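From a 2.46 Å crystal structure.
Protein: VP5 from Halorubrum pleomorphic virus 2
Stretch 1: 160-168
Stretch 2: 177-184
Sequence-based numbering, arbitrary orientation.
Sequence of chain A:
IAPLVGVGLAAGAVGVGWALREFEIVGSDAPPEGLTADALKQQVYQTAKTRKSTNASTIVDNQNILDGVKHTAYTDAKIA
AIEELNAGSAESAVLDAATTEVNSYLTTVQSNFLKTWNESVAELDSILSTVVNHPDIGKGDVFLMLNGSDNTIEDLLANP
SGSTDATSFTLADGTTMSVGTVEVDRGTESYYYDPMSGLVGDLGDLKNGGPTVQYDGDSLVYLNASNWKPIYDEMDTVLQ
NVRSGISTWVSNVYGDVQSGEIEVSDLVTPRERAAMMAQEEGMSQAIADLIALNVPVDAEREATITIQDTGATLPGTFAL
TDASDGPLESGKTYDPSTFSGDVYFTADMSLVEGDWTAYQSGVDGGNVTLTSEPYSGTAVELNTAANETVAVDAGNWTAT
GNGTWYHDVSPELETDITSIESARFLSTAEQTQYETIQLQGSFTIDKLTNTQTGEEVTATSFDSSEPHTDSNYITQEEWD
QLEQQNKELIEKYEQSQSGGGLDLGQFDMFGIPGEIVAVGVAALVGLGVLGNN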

ATOM      1  N   PRO A 160      -3.980  -9.460 -22.186  1.00 27.84           N
ATOM      2  CA  PRO A 160      -2.821  -9.643 -21.290  1.00 26.98           C
ATOM      3  C   PRO A 160      -1.480  -9.509 -22.004  1.00 31.49           C
ATOM      4  O   PRO A 160      -1.419  -9.693 -23.220  1.00 31.71           O
ATOM      5  CB  PRO A 160      -2.997 -11.073 -20.751  1.00 28.52           C
ATOM      6  CG  PRO A 160      -4.381 -11.462 -21.084  1.00 33.32           C
ATOM      7  CD  PRO A 160      -4.739 -10.717 -22.328  1.00 29.77           C
ATOM      8  N   SER A 161      -0.402  -9.208 -21.242  1.00 27.62           N
ATOM      9  CA  SER A 161       0.958  -9.086 -21.777  1.00 27.63           C
ATOM     10  C   SER A 161       1.272 -10.286 -22.676  1.00 31.41           C
ATOM     11  O   SER A 161       0.956 -11.427 -22.327  1.00 30.40           O
ATOM     12  CB  SER A 161       1.980  -8.961 -20.651  1.00 30.51           C
ATOM     13  OG  SER A 161       1.996 -10.093 -19.799  1.00 41.73           O
ATOM     14  N   GLY A 162       1.795  -9.994 -23.858  1.00 28.88           N
ATOM     15  CA  GLY A 162       2.087 -11.000 -24.867  1.00 30.16           C
ATOM     16  C   GLY A 162       1.109 -10.948 -26.024  1.00 35.80           C
ATOM     17  O   GLY A 162       1.503 -11.202 -27.166  1.00 36.90           O
ATOM     18  N   SER A 163      -0.176 -10.593 -25.740  1.00 32.20           N
ATOM     19  CA  SER A 163      -1.253 -10.468 -26.731  1.00 33.12           C
ATOM     20  C   SER A 163      -0.936  -9.397 -27.769  1.00 38.98           C
ATOM     21  O   SER A 163      -0.178  -8.465 -27.481  1.00 38.20           O
ATOM     22  CB  SER A 163      -2.582 -10.146 -26.058  1.00 36.00           C
ATOM     23  OG  SER A 163      -3.000 -11.212 -25.223  1.00 45.55           O
ATOM     24  N   THR A 164      -1.518  -9.531 -28.978  1.00 37.28           N
ATOM     25  CA  THR A 164      -1.293  -8.602 -30.093  1.00 38.21           C
ATOM     26  C   THR A 164      -1.769  -7.175 -29.773  1.00 42.08           C
ATOM     27  O   THR A 164      -1.248  -6.220 -30.359  1.00 42.61           O
ATOM     28  CB  THR A 164      -1.936  -9.120 -31.386  1.00 43.99           C
ATOM     29  OG1 THR A 164      -3.274  -9.547 -31.135  1.00 35.74           O
ATOM     30  CG2 THR A 164      -1.133 -10.246 -32.017  1.00 46.24           C
ATOM     31  N   ASP A 165      -2.718  -7.024 -28.828  1.00 37.10           N
ATOM     32  CA  ASP A 165      -3.245  -5.716 -28.460  1.00 36.26           C
ATOM     33  C   ASP A 165      -2.629  -5.187 -27.141  1.00 39.22           C
ATOM     34  O   ASP A 165      -3.081  -4.164 -26.617  1.00 38.16           O
ATOM     35  CB  ASP A 165      -4.775  -5.747 -28.416  1.00 38.07           C
ATOM     36  CG  ASP A 165      -5.386  -5.941 -29.791  1.00 50.28           C
ATOM     37  OD1 ASP A 165      -5.373  -4.977 -30.588  1.00 51.84           O
ATOM     38  OD2 ASP A 165      -5.863  -7.060 -30.075  1.00 57.09           O
ATOM     39  N   ALA A 166      -1.560  -5.846 -26.648  1.00 35.55           N
ATOM     40  CA  ALA A 166      -0.798  -5.407 -25.478  1.00 33.88           C
ATOM     41  C   ALA A 166       0.317  -4.476 -25.952  1.00 39.19           C
ATOM     42  O   ALA A 166       0.919  -4.729 -26.999  1.00 39.93           O
ATOM     43  CB  ALA A 166      -0.227  -6.601 -24.729  1.00 33.96           C
ATOM     44  N   THR A 167       0.568  -3.381 -25.217  1.00 36.06           N
ATOM     45  CA  THR A 167       1.587  -2.381 -25.581  1.00 36.12           C
ATOM     46  C   THR A 167       2.988  -2.889 -25.219  1.00 38.63           C
ATOM     47  O   THR A 167       3.129  -3.731 -24.338  1.00 36.97           O
ATOM     48  CB  THR A 167       1.276  -1.031 -24.896  1.00 44.29           C
ATOM     49  OG1 THR A 167      -0.130  -0.782 -24.947  1.00 43.44           O
ATOM     50  CG2 THR A 167       2.010   0.148 -25.533  1.00 44.66           C
ATOM     51  N   SER A 168       4.016  -2.399 -25.923  1.00 35.82           N
ATOM     52  CA  SER A 168       5.405  -2.758 -25.648  1.00 35.08           C
ATOM     53  C   SER A 168       6.100  -1.547 -25.041  1.00 36.92           C
ATOM     54  O   SER A 168       6.124  -0.475 -25.651  1.00 37.68           O
ATOM     55  CB  SER A 168       6.107  -3.236 -26.913  1.00 40.13           C
ATOM     56  OG  SER A 168       7.338  -3.862 -26.590  1.00 50.09           O
ATOM     57  N   MET A 177       9.315  -4.822 -22.475  1.00 31.56           N
ATOM     58  CA  MET A 177       8.341  -5.523 -21.652  1.00 29.94           C
ATOM     59  C   MET A 177       6.940  -5.314 -22.223  1.00 32.46           C
ATOM     60  O   MET A 177       6.578  -4.179 -22.537  1.00 31.96           O
ATOM     61  CB  MET A 177       8.422  -5.002 -20.206  1.00 31.06           C
ATOM     62  CG  MET A 177       7.580  -5.779 -19.229  1.00 34.01           C
ATOM     63  SD  MET A 177       7.554  -5.027 -17.595  1.00 36.67           S
ATOM     64  CE  MET A 177       6.533  -6.179 -16.767  1.00 32.73           C
ATOM     65  N   SER A 178       6.155  -6.392 -22.356  1.00 28.22           N
ATOM     66  CA  SER A 178       4.783  -6.287 -22.842  1.00 27.60           C
ATOM     67  C   SER A 178       3.865  -5.919 -21.671  1.00 29.41           C
ATOM     68  O   SER A 178       3.967  -6.524 -20.602  1.00 28.49           O
ATOM     69  CB  SER A 178       4.335  -7.587 -23.503  1.00 31.37           C
ATOM     70  OG  SER A 178       3.086  -7.429 -24.156  1.00 37.47           O
ATOM     71  N   VAL A 179       3.025  -4.890 -21.844  1.00 25.00           N
ATOM     72  CA  VAL A 179       2.104  -4.443 -20.799  1.00 23.56           C
ATOM     73  C   VAL A 179       0.671  -4.656 -21.279  1.00 26.36           C
ATOM     74  O   VAL A 179       0.317  -4.261 -22.397  1.00 25.85           O
ATOM     75  CB  VAL A 179       2.353  -2.983 -20.321  1.00 27.40           C
ATOM     76  CG1 VAL A 179       1.312  -2.546 -19.282  1.00 26.45           C
ATOM     77  CG2 VAL A 179       3.759  -2.830 -19.750  1.00 26.93           C
ATOM     78  N   GLY A 180      -0.123  -5.290 -20.412  1.00 22.10           N
ATOM     79  CA  GLY A 180      -1.524  -5.603 -20.644  1.00 21.96           C
ATOM     80  C   GLY A 180      -2.373  -4.366 -20.835  1.00 25.37           C
ATOM     81  O   GLY A 180      -2.088  -3.325 -20.233  1.00 24.06           O
ATOM     82  N   THR A 181      -3.404  -4.458 -21.704  1.00 22.04           N
ATOM     83  CA  THR A 181      -4.278  -3.314 -21.963  1.00 21.32           C
ATOM     84  C   THR A 181      -5.738  -3.616 -21.675  1.00 25.05           C
ATOM     85  O   THR A 181      -6.213  -4.727 -21.923  1.00 25.03           O
ATOM     86  CB  THR A 181      -4.155  -2.784 -23.404  1.00 24.94           C
ATOM     87  OG1 THR A 181      -4.596  -3.774 -24.336  1.00 23.24           O
ATOM     88  CG2 THR A 181      -2.770  -2.278 -23.737  1.00 21.15           C
ATOM     89  N   VAL A 182      -6.444  -2.597 -21.173  1.00 21.17           N
ATOM     90  CA  VAL A 182      -7.884  -2.612 -20.940  1.00 21.04           C
ATOM     91  C   VAL A 182      -8.483  -1.985 -22.204  1.00 27.35           C
ATOM     92  O   VAL A 182      -8.221  -0.821 -22.501  1.00 26.93           O
ATOM     93  CB  VAL A 182      -8.300  -1.900 -19.623  1.00 23.26           C
ATOM     94  CG1 VAL A 182      -9.806  -1.987 -19.405  1.00 23.27           C
ATOM     95  CG2 VAL A 182      -7.554  -2.479 -18.426  1.00 21.88           C
ATOM     96  N   GLU A 183      -9.208  -2.792 -22.986  1.00 26.11           N
ATOM     97  CA  GLU A 183      -9.796  -2.420 -24.272  1.00 27.26           C
ATOM     98  C   GLU A 183     -11.274  -2.059 -24.168  1.00 31.07           C
ATOM     99  O   GLU A 183     -12.047  -2.784 -23.539  1.00 30.43           O
ATOM    100  CB  GLU A 183      -9.619  -3.591 -25.254  1.00 29.70           C
ATOM    101  CG  GLU A 183     -10.016  -3.328 -26.697  1.00 39.12           C
ATOM    102  CD  GLU A 183      -9.763  -4.480 -27.655  1.00 59.33           C
ATOM    103  OE1 GLU A 183     -10.420  -4.509 -28.718  1.00 56.95           O
ATOM    104  OE2 GLU A 183      -8.905  -5.343 -27.354  1.00 49.03           O
ATOM    105  N   VAL A 184     -11.662  -0.951 -24.824  1.00 28.12           N
ATOM    106  CA  VAL A 184     -13.044  -0.479 -24.947  1.00 27.99           C
ATOM    107  C   VAL A 184     -13.378  -0.545 -26.428  1.00 34.69           C
ATOM    108  O   VAL A 184     -12.858   0.265 -27.196  1.00 34.85           O
ATOM    109  CB  VAL A 184     -13.287   0.940 -24.353  1.00 30.62           C
ATOM    110  CG1 VAL A 184     -14.751   1.359 -24.502  1.00 30.81           C
ATOM    111  CG2 VAL A 184     -12.857   1.017 -22.897  1.00 28.66           C
TER

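A strong link between the two stretches is a backbone hydrogen bond of the antiparallel pair Thr167 and Val179: Val179 N donates to Thr167 O across 2.8 Å, and the N-H...O angle of 173° is nearly linear. The return bond, from Thr167 N to Val179 O at 3.0 Å, is weak, because its angle of 127° aims the hydrogen well off the acceptor. Thr167 O also receives a CA-H...O contact from Ser178 CA at 3.4 Å.

Side chains extend the polar contact beyond this short ladder. Thr181, whose CA-to-CB bond points toward the first stretch, donates from OG1 to Asp165 O at 2.8 Å. A threonine suits this place, since its hydroxyl meets a loop carbonyl while its methyl remains free to pack: Thr181 CG2 lies 3.3 Å from Thr167 OG1 and 4.1 Å from Ala166 CA. Ser178 OG, in turn, accepts a hydrogen bond from Gly162 N at 2.9 Å, tying the strand to the type II turn of Pro160 to Ser163. Gly162 has phi/psi of 107/-34°, where a CB would be jammed against the carbonyl oxygen of Ser161, so the turn itself calls for glycine. Within the turn, Ser163 N donates to Pro160 O at 3.0 Å.

Small residues line the places where the backbones run close. Ala166 CB sits 3.3 Å from Val179 O and 3.5 Å from Ser178 OG, a compact methyl set among polar atoms. Ser161 CB comes within 3.1 Å of Ser178 O, and Ser161 N lies 3.8 Å from Gly180 CA. Gly180 has no side chain to occupy the space beside Pro160 and Ser161; an ideal CB there would lie 3.7 Å from Ser161 N, which is a close contact but not a clash.

Asp165 OD2 and Glu183 OE2 stand 4.4 Å apart, a proximity of like charges rather than an attraction.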